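Local coordinates for protein Exo-beta-1,3-galactanase (Bifidobacterium bifidum, PDB 5FLW) that probably releases galactose units from the non-reducing ends of beta-1,3-galactan chains, as a glycoside hydrolase of family 43, at residues 109-114 and 170-175; 150-155 and 160-165; 191-194 and 199-202. All blocks are in the same frame, centred on the assembly; numbering follows the deposited sequence. Where two conformers were deposited one is given.

Interaction 1: residues 109-114 and 170-175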
ATOM      1  N   ALA A 109      10.223   5.759 -12.739  1.00 10.41           N
ATOM      2  CA  ALA A 109       8.848   5.286 -12.633  1.00 10.34           C
ATOM      3  C   ALA A 109       8.700   3.818 -13.084  1.00 11.04           C
ATOM      4  O   ALA A 109       7.951   3.491 -14.015  1.00 11.87           O
ATOM      5  CB  ALA A 109       7.911   6.237 -13.381  1.00 11.43           C
ATOM      6  N   HIS A 110       9.402   2.920 -12.387  1.00  9.05           N
ATOM      7  CA  HIS A 110       9.318   1.487 -12.665  1.00  9.67           C
ATOM      8  C   HIS A 110       8.765   0.724 -11.458  1.00 10.35           C
ATOM      9  O   HIS A 110       8.688   1.243 -10.336  1.00 10.70           O
ATOM     10  CB  HIS A 110      10.704   0.894 -12.956  1.00  8.60           C
ATOM     11  CG  HIS A 110      11.162   1.034 -14.378  1.00  8.96           C
ATOM     12  ND1 HIS A 110      11.211   2.249 -15.029  1.00 11.18           N
ATOM     13  CD2 HIS A 110      11.657   0.119 -15.247  1.00 10.05           C
ATOM     14  CE1 HIS A 110      11.699   2.071 -16.247  1.00 13.09           C
ATOM     15  NE2 HIS A 110      11.957   0.787 -16.411  1.00 10.35           N
ATOM     16  N   ILE A 111       8.419  -0.548 -11.706  1.00 10.21           N
ATOM     17  CA  ILE A 111       8.161  -1.535 -10.657  1.00 10.32           C
ATOM     18  C   ILE A 111       9.409  -2.406 -10.539  1.00 11.58           C
ATOM     19  O   ILE A 111       9.890  -2.942 -11.546  1.00 12.09           O
ATOM     20  CB  ILE A 111       6.949  -2.426 -11.016  1.00 11.06           C
ATOM     21  CG1 ILE A 111       5.666  -1.587 -11.198  1.00 13.60           C
ATOM     22  CG2 ILE A 111       6.750  -3.530  -9.964  1.00 10.78           C
ATOM     23  CD1 ILE A 111       4.501  -2.282 -11.919  1.00 11.06           C
ATOM     24  N   GLY A 112       9.936  -2.561  -9.323  1.00 10.80           N
ATOM     25  CA  GLY A 112      10.974  -3.554  -9.051  1.00 10.76           C
ATOM     26  C   GLY A 112      10.364  -4.831  -8.491  1.00  9.58           C
ATOM     27  O   GLY A 112       9.368  -4.782  -7.764  1.00 11.58           O
ATOM     28  N   VAL A 113      10.951  -5.976  -8.862  1.00 10.15           N
ATOM     29  CA  VAL A 113      10.466  -7.303  -8.472  1.00 12.41           C
ATOM     30  C   VAL A 113      11.601  -8.044  -7.758  1.00 12.15           C
ATOM     31  O   VAL A 113      12.716  -8.134  -8.291  1.00 11.09           O
ATOM     32  CB  VAL A 113       9.973  -8.112  -9.695  1.00 10.32           C
ATOM     33  CG1 VAL A 113       9.481  -9.476  -9.270  1.00 11.42           C
ATOM     34  CG2 VAL A 113       8.867  -7.376 -10.440  1.00 12.31           C
ATOM     35  N   ALA A 114      11.307  -8.575  -6.550  1.00 11.07           N
ATOM     36  CA  ALA A 114      12.221  -9.412  -5.765  1.00 13.94           C
ATOM     37  C   ALA A 114      11.462 -10.649  -5.264  1.00 12.26           C
ATOM     38  O   ALA A 114      10.229 -10.641  -5.167  1.00 13.74           O
ATOM     39  CB  ALA A 114      12.826  -8.650  -4.566  1.00 10.24           C
ATOM     40  N   LEU A 170       5.588 -12.922 -11.422  1.00 11.76           N
ATOM     41  CA  LEU A 170       6.847 -12.201 -11.652  1.00 12.92           C
ATOM     42  C   LEU A 170       6.738 -11.075 -12.683  1.00 14.23           C
ATOM     43  O   LEU A 170       7.655 -10.241 -12.776  1.00 11.74           O
ATOM     44  CB  LEU A 170       7.954 -13.156 -12.108  1.00 13.98           C
ATOM     45  CG  LEU A 170       8.295 -14.294 -11.145  1.00 13.96           C
ATOM     46  CD1 LEU A 170       9.374 -15.155 -11.764  1.00 15.22           C
ATOM     47  CD2 LEU A 170       8.724 -13.752  -9.812  1.00 12.70           C
ATOM     48  N   THR A 171       5.650 -11.043 -13.463  1.00 12.40           N
ATOM     49  CA  THR A 171       5.446  -9.985 -14.449  1.00 10.50           C
ATOM     50  C   THR A 171       3.944  -9.780 -14.678  1.00 12.10           C
ATOM     51  O   THR A 171       3.110 -10.438 -14.054  1.00 13.10           O
ATOM     52  CB  THR A 171       6.244 -10.254 -15.730  1.00 11.51           C
ATOM     53  OG1 THR A 171       6.252  -9.053 -16.509  1.00 12.23           O
ATOM     54  CG2 THR A 171       5.639 -11.410 -16.530  1.00 10.49           C
ATOM     55  N   ILE A 172       3.616  -8.821 -15.561  1.00 13.54           N
ATOM     56  CA  ILE A 172       2.253  -8.370 -15.838  1.00 13.74           C
ATOM     57  C   ILE A 172       1.819  -8.894 -17.202  1.00 13.17           C
ATOM     58  O   ILE A 172       2.587  -8.830 -18.170  1.00 14.65           O
ATOM     59  CB  ILE A 172       2.236  -6.835 -15.856  1.00 16.47           C
ATOM     60  CG1 ILE A 172       2.651  -6.283 -14.500  1.00 15.54           C
ATOM     61  CG2 ILE A 172       0.866  -6.296 -16.295  1.00 14.83           C
ATOM     62  CD1 ILE A 172       2.936  -4.758 -14.609  1.00 14.76           C
ATOM     63  N   VAL A 173       0.579  -9.382 -17.281  1.00 14.79           N
ATOM     64  CA  VAL A 173       0.050  -9.974 -18.505  1.00 12.18           C
ATOM     65  C   VAL A 173      -1.218  -9.288 -19.009  1.00 18.94           C
ATOM     66  O   VAL A 173      -1.659  -9.590 -20.129  1.00 15.66           O
ATOM     67  CB  VAL A 173      -0.167 -11.510 -18.384  1.00 16.36           C
ATOM     68  CG1 VAL A 173       1.142 -12.249 -18.009  1.00 17.58           C
ATOM     69  CG2 VAL A 173      -1.288 -11.850 -17.414  1.00 17.32           C
ATOM     70  N   GLU A 174      -1.812  -8.364 -18.245  1.00 16.42           N
ATOM     71  CA  GLU A 174      -3.038  -7.725 -18.702  1.00 14.98           C
ATOM     72  C   GLU A 174      -3.227  -6.368 -18.035  1.00 12.69           C
ATOM     73  O   GLU A 174      -3.035  -6.228 -16.825  1.00 14.49           O
ATOM     74  CB  GLU A 174      -4.273  -8.598 -18.440  1.00 13.91           C
ATOM     75  CG  GLU A 174      -5.537  -8.028 -19.046  1.00 17.27           C
ATOM     76  CD  GLU A 174      -6.792  -8.670 -18.511  1.00 16.65           C
ATOM     77  OE1 GLU A 174      -6.688  -9.714 -17.825  1.00 20.42           O
ATOM     78  OE2 GLU A 174      -7.883  -8.124 -18.772  1.00 19.93           O
ATOM     79  N   ASP A 175      -3.618  -5.381 -18.838  1.00 13.66           N
ATOM     80  CA  ASP A 175      -4.031  -4.063 -18.329  1.00 15.03           C
ATOM     81  C   ASP A 175      -5.543  -4.181 -18.098  1.00 16.43           C
ATOM     82  O   ASP A 175      -6.350  -4.026 -19.016  1.00 17.16           O
ATOM     83  CB  ASP A 175      -3.614  -2.973 -19.320  1.00 15.61           C
ATOM     84  CG  ASP A 175      -3.760  -1.550 -18.782  1.00 20.46           C
ATOM     85  OD1 ASP A 175      -3.990  -1.345 -17.565  1.00 19.19           O
ATOM     86  OD2 ASP A 175      -3.573  -0.622 -19.597  1.00 16.50           O
TER
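Val113 presents both of its methyl groups to Leu170, and this pair accounts for most of the contact. With CG1 anti to the backbone N (chi1 180°) and CG2 beside it, the two branches approach the main-chain carbonyl oxygen of Leu170 from one side: CG2 comes to 3.9 Å from Leu170 O and CG1 to 4.0 Å from the same oxygen. The side chain of Leu170 meets CG1 more loosely, its CD2 methyl lying 4.4 Å from Val113 CG1. Val96, on the neighbouring strand 95-102, touches both residues.

Two residues back from Val113 and two on from Leu170, Ile111 and Ile172 meet through their end methyls, CD1 to CD1 at 4.0 Å, while the two side chains cross at about a right angle. Both are extended at chi2 (164° in Ile111), which carries each CD1 out to the meeting point. Trp131 packs on Ile172 and Ile129 on Ile111.

Strands 110-116 and 172-179 belong to successive four-stranded sheets, consistent with adjacent blades of the five-bladed beta-propeller of family 43. The closest CA atoms, those of Val113 and Leu170, are 6.9 Å apart, and no hydrogen bond passes between the two segments. Only 134 Å² is buried, so the blades meet here through a small, non-directional van der Waals contact rather than through a shared sheet.

Interaction 2: residues 150-155 and 160-165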
ATOM      1  N   TYR A 150      -2.878  -9.145  -8.559  1.00 14.87           N
ATOM      2  CA  TYR A 150      -2.954  -7.870  -9.249  1.00 16.84           C
ATOM      3  C   TYR A 150      -2.034  -6.867  -8.581  1.00 14.51           C
ATOM      4  O   TYR A 150      -1.874  -6.858  -7.349  1.00 14.13           O
ATOM      5  CB  TYR A 150      -4.388  -7.289  -9.210  1.00 12.96           C
ATOM      6  CG  TYR A 150      -5.376  -8.230  -9.822  1.00 14.60           C
ATOM      7  CD1 TYR A 150      -5.990  -9.230  -9.066  1.00 16.83           C
ATOM      8  CD2 TYR A 150      -5.684  -8.145 -11.185  1.00 15.10           C
ATOM      9  CE1 TYR A 150      -6.894 -10.142  -9.663  1.00 15.93           C
ATOM     10  CE2 TYR A 150      -6.581  -9.035 -11.783  1.00 15.36           C
ATOM     11  CZ  TYR A 150      -7.189 -10.030 -11.032  1.00 15.20           C
ATOM     12  OH  TYR A 150      -8.064 -10.881 -11.676  1.00 18.27           O
ATOM     13  N   ILE A 151      -1.467  -6.002  -9.407  1.00 11.98           N
ATOM     14  CA  ILE A 151      -0.753  -4.838  -8.919  0.52 12.82           C
ATOM     15  C   ILE A 151      -1.463  -3.591  -9.446  1.00 12.91           C
ATOM     16  O   ILE A 151      -1.763  -3.492 -10.645  1.00 13.28           O
ATOM     17  CB  ILE A 151       0.751  -4.903  -9.265  0.52 12.51           C
ATOM     18  CG1 ILE A 151       1.506  -3.709  -8.673  0.52 15.62           C
ATOM     19  CG2 ILE A 151       0.971  -4.994 -10.751  0.52 12.39           C
ATOM     20  CD1 ILE A 151       2.993  -3.913  -8.647  0.52 10.36           C
ATOM     21  N   MET A 152      -1.772  -2.664  -8.533  1.00 11.11           N
ATOM     22  CA  MET A 152      -2.341  -1.382  -8.922  1.00 12.18           C
ATOM     23  C   MET A 152      -1.199  -0.395  -9.059  1.00 13.48           C
ATOM     24  O   MET A 152      -0.254  -0.423  -8.261  1.00 13.78           O
ATOM     25  CB  MET A 152      -3.372  -0.870  -7.901  1.00 13.09           C
ATOM     26  CG  MET A 152      -4.553  -1.815  -7.652  1.00 12.31           C
ATOM     27  SD  MET A 152      -4.259  -3.099  -6.393  1.00 16.03           S
ATOM     28  CE  MET A 152      -4.417  -2.132  -4.870  1.00 12.32           C
ATOM     29  N   SER A 153      -1.279   0.475 -10.066  1.00 10.83           N
ATOM     30  CA  SER A 153      -0.110   1.266 -10.455  1.00 13.00           C
ATOM     31  C   SER A 153      -0.549   2.627 -10.978  1.00 11.37           C
ATOM     32  O   SER A 153      -1.173   2.707 -12.044  1.00 12.29           O
ATOM     33  CB  SER A 153       0.690   0.530 -11.555  1.00 12.31           C
ATOM     34  OG  SER A 153       1.663   1.384 -12.158  1.00 12.41           O
ATOM     35  N   GLU A 154      -0.157   3.696 -10.284  1.00 11.81           N
ATOM     36  CA  GLU A 154      -0.504   5.043 -10.727  1.00 10.39           C
ATOM     37  C   GLU A 154       0.413   5.475 -11.868  1.00  9.83           C
ATOM     38  O   GLU A 154       1.644   5.411 -11.752  1.00 11.68           O
ATOM     39  CB  GLU A 154      -0.431   6.040  -9.564  1.00  9.94           C
ATOM     40  CG  GLU A 154      -1.097   7.397  -9.866  1.00 12.51           C
ATOM     41  CD  GLU A 154      -0.174   8.413 -10.545  1.00 16.47           C
ATOM     42  OE1 GLU A 154       1.030   8.454 -10.205  1.00 14.31           O
ATOM     43  OE2 GLU A 154      -0.652   9.178 -11.423  1.00 14.80           O
ATOM     44  N   ASP A 155      -0.199   5.925 -12.966  1.00 11.46           N
ATOM     45  CA  ASP A 155       0.482   6.267 -14.215  1.00 12.03           C
ATOM     46  C   ASP A 155       0.025   7.675 -14.592  1.00 13.41           C
ATOM     47  O   ASP A 155      -1.128   7.861 -15.023  1.00 11.57           O
ATOM     48  CB  ASP A 155       0.096   5.214 -15.260  1.00 13.20           C
ATOM     49  CG  ASP A 155       0.442   5.587 -16.697  1.00 10.94           C
ATOM     50  OD1 ASP A 155       0.971   6.680 -16.995  1.00 12.61           O
ATOM     51  OD2 ASP A 155       0.125   4.725 -17.575  1.00 14.11           O
ATOM     52  N   THR A 160      -4.880   5.306 -13.039  1.00 13.95           N
ATOM     53  CA  THR A 160      -4.346   4.272 -12.165  1.00 12.89           C
ATOM     54  C   THR A 160      -4.809   2.911 -12.686  1.00 15.49           C
ATOM     55  O   THR A 160      -6.018   2.690 -12.880  1.00 13.16           O
ATOM     56  CB  THR A 160      -4.712   4.538 -10.708  1.00 11.53           C
ATOM     57  OG1 THR A 160      -4.141   5.807 -10.349  1.00 15.26           O
ATOM     58  CG2 THR A 160      -4.165   3.442  -9.783  1.00 14.47           C
ATOM     59  N   HIS A 161      -3.828   2.040 -12.983  1.00 14.02           N
ATOM     60  CA  HIS A 161      -4.075   0.733 -13.573  1.00 13.80           C
ATOM     61  C   HIS A 161      -4.347  -0.305 -12.497  1.00 13.10           C
ATOM     62  O   HIS A 161      -3.793  -0.252 -11.393  1.00 13.49           O
ATOM     63  CB  HIS A 161      -2.855   0.222 -14.349  1.00 13.03           C
ATOM     64  CG  HIS A 161      -2.435   1.090 -15.494  1.00 15.67           C
ATOM     65  ND1 HIS A 161      -2.762   0.809 -16.803  1.00 16.43           N
ATOM     66  CD2 HIS A 161      -1.689   2.219 -15.527  1.00 11.66           C
ATOM     67  CE1 HIS A 161      -2.238   1.730 -17.595  1.00 15.13           C
ATOM     68  NE2 HIS A 161      -1.594   2.606 -16.845  1.00 13.72           N
ATOM     69  N   ILE A 162      -5.150  -1.297 -12.864  1.00 14.78           N
ATOM     70  CA  ILE A 162      -5.142  -2.618 -12.246  1.00 12.30           C
ATOM     71  C   ILE A 162      -4.495  -3.539 -13.270  1.00 15.85           C
ATOM     72  O   ILE A 162      -5.020  -3.707 -14.380  1.00 14.75           O
ATOM     73  CB  ILE A 162      -6.558  -3.107 -11.900  1.00 14.10           C
ATOM     74  CG1 ILE A 162      -7.260  -2.129 -10.932  1.00 13.35           C
ATOM     75  CG2 ILE A 162      -6.494  -4.532 -11.346  1.00 13.77           C
ATOM     76  CD1 ILE A 162      -8.705  -2.460 -10.613  1.00 14.90           C
ATOM     77  N   TYR A 163      -3.326  -4.089 -12.932  1.00 13.93           N
ATOM     78  CA  TYR A 163      -2.587  -4.992 -13.805  1.00 12.67           C
ATOM     79  C   TYR A 163      -2.689  -6.414 -13.262  1.00 14.21           C
ATOM     80  O   TYR A 163      -2.438  -6.638 -12.072  1.00 14.20           O
ATOM     81  CB  TYR A 163      -1.113  -4.614 -13.798  1.00 13.00           C
ATOM     82  CG  TYR A 163      -0.735  -3.352 -14.535  1.00 13.44           C
ATOM     83  CD1 TYR A 163      -1.127  -3.142 -15.868  1.00 13.38           C
ATOM     84  CD2 TYR A 163       0.086  -2.399 -13.923  1.00 11.68           C
ATOM     85  CE1 TYR A 163      -0.727  -1.985 -16.553  1.00 14.24           C
ATOM     86  CE2 TYR A 163       0.471  -1.248 -14.590  1.00  9.93           C
ATOM     87  CZ  TYR A 163       0.076  -1.052 -15.896  1.00 11.43           C
ATOM     88  OH  TYR A 163       0.460   0.085 -16.547  1.00 12.43           O
ATOM     89  N   ARG A 164      -3.016  -7.373 -14.125  1.00 13.25           N
ATOM     90  CA  ARG A 164      -3.037  -8.770 -13.710  1.00 13.85           C
ATOM     91  C   ARG A 164      -1.645  -9.379 -13.876  1.00 16.11           C
ATOM     92  O   ARG A 164      -0.993  -9.177 -14.903  1.00 15.25           O
ATOM     93  CB  ARG A 164      -4.079  -9.587 -14.474  1.00 16.46           C
ATOM     94  CG  ARG A 164      -4.226 -11.038 -13.984  1.00 18.14           C
ATOM     95  CD  ARG A 164      -5.464 -11.710 -14.541  1.00 20.87           C
ATOM     96  NE  ARG A 164      -5.516 -11.637 -16.008  1.00 31.15           N
ATOM     97  CZ  ARG A 164      -5.091 -12.590 -16.842  1.00 40.52           C
ATOM     98  NH1 ARG A 164      -4.581 -13.721 -16.357  1.00 41.97           N
ATOM     99  NH2 ARG A 164      -5.194 -12.428 -18.167  1.00 23.94           N
ATOM    100  N   LEU A 165      -1.208 -10.125 -12.860  1.00 12.96           N
ATOM    101  CA  LEU A 165       0.093 -10.769 -12.883  1.00 14.12           C
ATOM    102  C   LEU A 165       0.010 -12.114 -13.600  1.00 17.01           C
ATOM    103  O   LEU A 165      -1.035 -12.790 -13.594  1.00 14.93           O
ATOM    104  CB  LEU A 165       0.558 -11.025 -11.447  1.00 15.15           C
ATOM    105  CG  LEU A 165       0.822  -9.770 -10.608  1.00 14.60           C
ATOM    106  CD1 LEU A 165       0.821 -10.084  -9.100  1.00 16.32           C
ATOM    107  CD2 LEU A 165       2.154  -9.157 -11.012  1.00 15.09           C
TER
HETATM  108  O   HOH W   1       1.777   1.781 -14.832  1.00 11.47           O
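Ile162 lays its CG2 methyl against the ring of Tyr150, 3.7 Å from Tyr150 CD2, and Met152, on the same face of the sheet, approaches the other branch with its CG 4.3 Å from Ile162 CG1. Further along that face the Tyr150 ring is flanked by the aliphatic part of Arg164, whose CB is 3.7 Å from Tyr150 CE2; the guanidinium group continues past the ring to a salt bridge with Glu174.

These residues sit on the hairpin of strands 149-155 and 159-165, the two middle strands of a four-stranded antiparallel propeller blade. Ile151 with Tyr163 and Ser153 with His161 are its hydrogen-bonded pairs, each joined by two backbone bonds.

Towards the hairpin turn the other face becomes polar. The Tyr163 ring lies beside Ser153, with CE2 3.5 Å from Ser153 CB, and one water bridges Tyr163 OH and Ser153 OG, the serine hydroxyl also bonding Ser136. Tyr163 OH stands 3.1 Å above the His161 ring plane, over its centre. With CG beside its backbone N (chi1 -61°), His161 brings NE2 to the anti lone pair of Asp155 OD2 at 2.8 Å, a nearly straight bond (165° at the hydrogen) close to the ring plane. With ND1 bonded to Asp175 the imidazole is gripped at both nitrogens, which fixes its rotation. Asp155 OD2 has a second partner in His158 ND1.

Interaction 3: residues 191-194 and 199-202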
ATOM      1  N   PRO A 191      -2.922   3.470  -4.057  1.00 12.13           N
ATOM      2  CA  PRO A 191      -4.100   2.604  -4.200  1.00 11.96           C
ATOM      3  C   PRO A 191      -4.115   1.431  -3.225  1.00 12.26           C
ATOM      4  O   PRO A 191      -3.068   0.854  -2.881  1.00 12.05           O
ATOM      5  CB  PRO A 191      -3.973   2.090  -5.648  1.00 12.13           C
ATOM      6  CG  PRO A 191      -2.489   2.108  -5.909  1.00 11.97           C
ATOM      7  CD  PRO A 191      -2.024   3.382  -5.228  1.00 12.27           C
ATOM      8  N   THR A 192      -5.343   1.041  -2.848  1.00 12.52           N
ATOM      9  CA  THR A 192      -5.591  -0.172  -2.076  1.00 13.50           C
ATOM     10  C   THR A 192      -6.992  -0.682  -2.432  1.00 13.92           C
ATOM     11  O   THR A 192      -7.903   0.122  -2.653  1.00 15.70           O
ATOM     12  CB  THR A 192      -5.402   0.093  -0.561  1.00 14.07           C
ATOM     13  OG1 THR A 192      -5.678  -1.105   0.183  1.00 14.48           O
ATOM     14  CG2 THR A 192      -6.269   1.247  -0.076  1.00 13.88           C
ATOM     15  N   ILE A 193      -7.152  -2.014  -2.519  1.00 13.26           N
ATOM     16  CA  ILE A 193      -8.424  -2.637  -2.889  1.00 15.17           C
ATOM     17  C   ILE A 193      -8.755  -3.761  -1.917  1.00 16.76           C
ATOM     18  O   ILE A 193      -7.897  -4.589  -1.593  1.00 15.81           O
ATOM     19  CB  ILE A 193      -8.404  -3.193  -4.346  1.00 16.19           C
ATOM     20  CG1 ILE A 193      -8.313  -2.045  -5.365  1.00 17.35           C
ATOM     21  CG2 ILE A 193      -9.647  -4.079  -4.660  1.00 15.74           C
ATOM     22  CD1 ILE A 193      -8.173  -2.466  -6.825  1.00 14.22           C
ATOM     23  N   ILE A 194     -10.027  -3.833  -1.524  1.00 15.79           N
ATOM     24  CA  ILE A 194     -10.571  -4.962  -0.775  1.00 15.46           C
ATOM     25  C   ILE A 194     -11.826  -5.435  -1.502  1.00 17.20           C
ATOM     26  O   ILE A 194     -12.332  -4.781  -2.423  1.00 17.31           O
ATOM     27  CB  ILE A 194     -10.874  -4.671   0.728  1.00 16.75           C
ATOM     28  CG1 ILE A 194     -11.933  -3.568   0.902  1.00 21.10           C
ATOM     29  CG2 ILE A 194      -9.601  -4.338   1.509  1.00 17.40           C
ATOM     30  CD1 ILE A 194     -13.358  -4.038   0.894  1.00 25.83           C
ATOM     31  N   LEU A 199     -18.327  -7.357  -4.097  1.00 21.70           N
ATOM     32  CA  LEU A 199     -18.099  -5.982  -4.535  1.00 21.01           C
ATOM     33  C   LEU A 199     -16.671  -5.581  -4.173  1.00 20.43           C
ATOM     34  O   LEU A 199     -16.245  -5.775  -3.029  1.00 20.59           O
ATOM     35  CB  LEU A 199     -19.072  -5.017  -3.856  1.00 21.96           C
ATOM     36  CG  LEU A 199     -19.151  -3.608  -4.434  1.00 21.38           C
ATOM     37  CD1 LEU A 199     -19.833  -3.651  -5.791  1.00 24.45           C
ATOM     38  CD2 LEU A 199     -19.877  -2.676  -3.510  1.00 21.83           C
ATOM     39  N   TYR A 200     -15.941  -5.021  -5.147  1.00 19.27           N
ATOM     40  CA  TYR A 200     -14.588  -4.505  -4.926  1.00 17.70           C
ATOM     41  C   TYR A 200     -14.661  -3.044  -4.497  1.00 18.98           C
ATOM     42  O   TYR A 200     -15.454  -2.265  -5.037  1.00 20.97           O
ATOM     43  CB  TYR A 200     -13.769  -4.591  -6.216  1.00 17.36           C
ATOM     44  CG  TYR A 200     -13.631  -5.989  -6.790  1.00 18.64           C
ATOM     45  CD1 TYR A 200     -12.654  -6.860  -6.314  1.00 17.38           C
ATOM     46  CD2 TYR A 200     -14.487  -6.440  -7.813  1.00 18.53           C
ATOM     47  CE1 TYR A 200     -12.524  -8.136  -6.835  1.00 19.35           C
ATOM     48  CE2 TYR A 200     -14.364  -7.718  -8.340  1.00 20.05           C
ATOM     49  CZ  TYR A 200     -13.382  -8.568  -7.843  1.00 20.89           C
ATOM     50  OH  TYR A 200     -13.240  -9.845  -8.361  1.00 21.23           O
ATOM     51  N   TYR A 201     -13.845  -2.679  -3.514  1.00 17.36           N
ATOM     52  CA  TYR A 201     -13.739  -1.302  -3.046  1.00 18.05           C
ATOM     53  C   TYR A 201     -12.293  -0.871  -3.266  1.00 17.36           C
ATOM     54  O   TYR A 201     -11.374  -1.536  -2.791  1.00 17.08           O
ATOM     55  CB  TYR A 201     -14.097  -1.168  -1.557  1.00 17.27           C
ATOM     56  CG  TYR A 201     -15.538  -1.547  -1.164  1.00 21.88           C
ATOM     57  CD1 TYR A 201     -15.985  -2.866  -1.237  1.00 19.12           C
ATOM     58  CD2 TYR A 201     -16.421  -0.581  -0.663  1.00 18.56           C
ATOM     59  CE1 TYR A 201     -17.293  -3.217  -0.861  1.00 23.55           C
ATOM     60  CE2 TYR A 201     -17.722  -0.910  -0.283  1.00 19.81           C
ATOM     61  CZ  TYR A 201     -18.157  -2.230  -0.386  1.00 25.41           C
ATOM     62  OH  TYR A 201     -19.448  -2.571   0.007  1.00 23.17           O
ATOM     63  N   TRP A 202     -12.109   0.234  -3.991  1.00 15.21           N
ATOM     64  CA  TRP A 202     -10.808   0.752  -4.400  1.00 15.69           C
ATOM     65  C   TRP A 202     -10.663   2.156  -3.822  1.00 22.77           C
ATOM     66  O   TRP A 202     -11.439   3.056  -4.169  1.00 16.90           O
ATOM     67  CB  TRP A 202     -10.779   0.787  -5.933  1.00 15.60           C
ATOM     68  CG  TRP A 202      -9.545   1.286  -6.632  1.00 16.39           C
ATOM     69  CD1 TRP A 202      -8.406   1.816  -6.074  1.00 17.89           C
ATOM     70  CD2 TRP A 202      -9.340   1.315  -8.059  1.00 15.25           C
ATOM     71  NE1 TRP A 202      -7.508   2.166  -7.067  1.00 18.54           N
ATOM     72  CE2 TRP A 202      -8.054   1.864  -8.291  1.00 18.32           C
ATOM     73  CE3 TRP A 202     -10.115   0.914  -9.162  1.00 17.30           C
ATOM     74  CZ2 TRP A 202      -7.539   2.042  -9.588  1.00 15.27           C
ATOM     75  CZ3 TRP A 202      -9.595   1.076 -10.450  1.00 18.21           C
ATOM     76  CH2 TRP A 202      -8.311   1.624 -10.648  1.00 17.58           C
TER
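Ile194 and Tyr201 form a hydrogen-bonded antiparallel pair, with Tyr201 N to Ile194 O at 2.8 Å and Ile194 N to Tyr201 O at 2.9 Å, in a hairpin whose two short segments have N-to-C directions 160° from each other. The next pair, Ile193 with Trp202, is non-hydrogen-bonded and brings their side chains together on one face. There CD1 of Ile193 rides over a face of the indole, 4.2 Å from the centroid of the Trp202 five-membered ring and 18° off its normal: a CH-pi contact. CG1 of Ile193 follows at 3.8 Å from Trp202 CG. Pro191 adds its CB, 3.8 Å from Trp202 NE1, in an oblique approach. The Tyr200 ring meets CG2 of Ile193, and its OH bonds Asp144.

On the face of Ile194 and Tyr201 the Ile194 side chain is folded. It holds CG1 between its backbone N and carbonyl carbon (chi1 62°), and a second bend at chi2 brings CD1 obliquely toward the Tyr201 ring, 3.6 Å from Tyr201 CD1. The phenol of Tyr201 reaches on to bond Gly288 N.

Trp202 is met edge-to-face by Trp227 and Trp230, and its six-membered ring packs on Thr160 and Ile162 of strand 159-165, in the preceding sheet. Strand 191-196 is an outermost strand of its sheet, and on the Ile194 side it packs against strand 244-250, where Thr192 OG1 also bonds Val248 N, and against Ile285 of strand 278-286.

In the fold
Interaction 2 lies between the other two. The centres of interactions 1 and 2 are 9 Å apart, and strand 159-165 pairs with 172-179 through probable hydrogen bonds from Val173 N to Arg164 O (2.9 Å) and between Asp175 OD1 and His161 ND1 (2.6 Å); a classic bulge at Val173 and Glu174 faces Arg164. Towards interaction 3, 12 Å between centres, the contact is packing between blades: Met152 CE is 3.6 Å from Ile193 N, and Ile162 CD1 3.6 Å from Trp202 CZ3. Interactions 1 and 3 do not touch; their nearest atoms are about 9 Å apart. In family 43 enzymes the active site lies near the propeller axis.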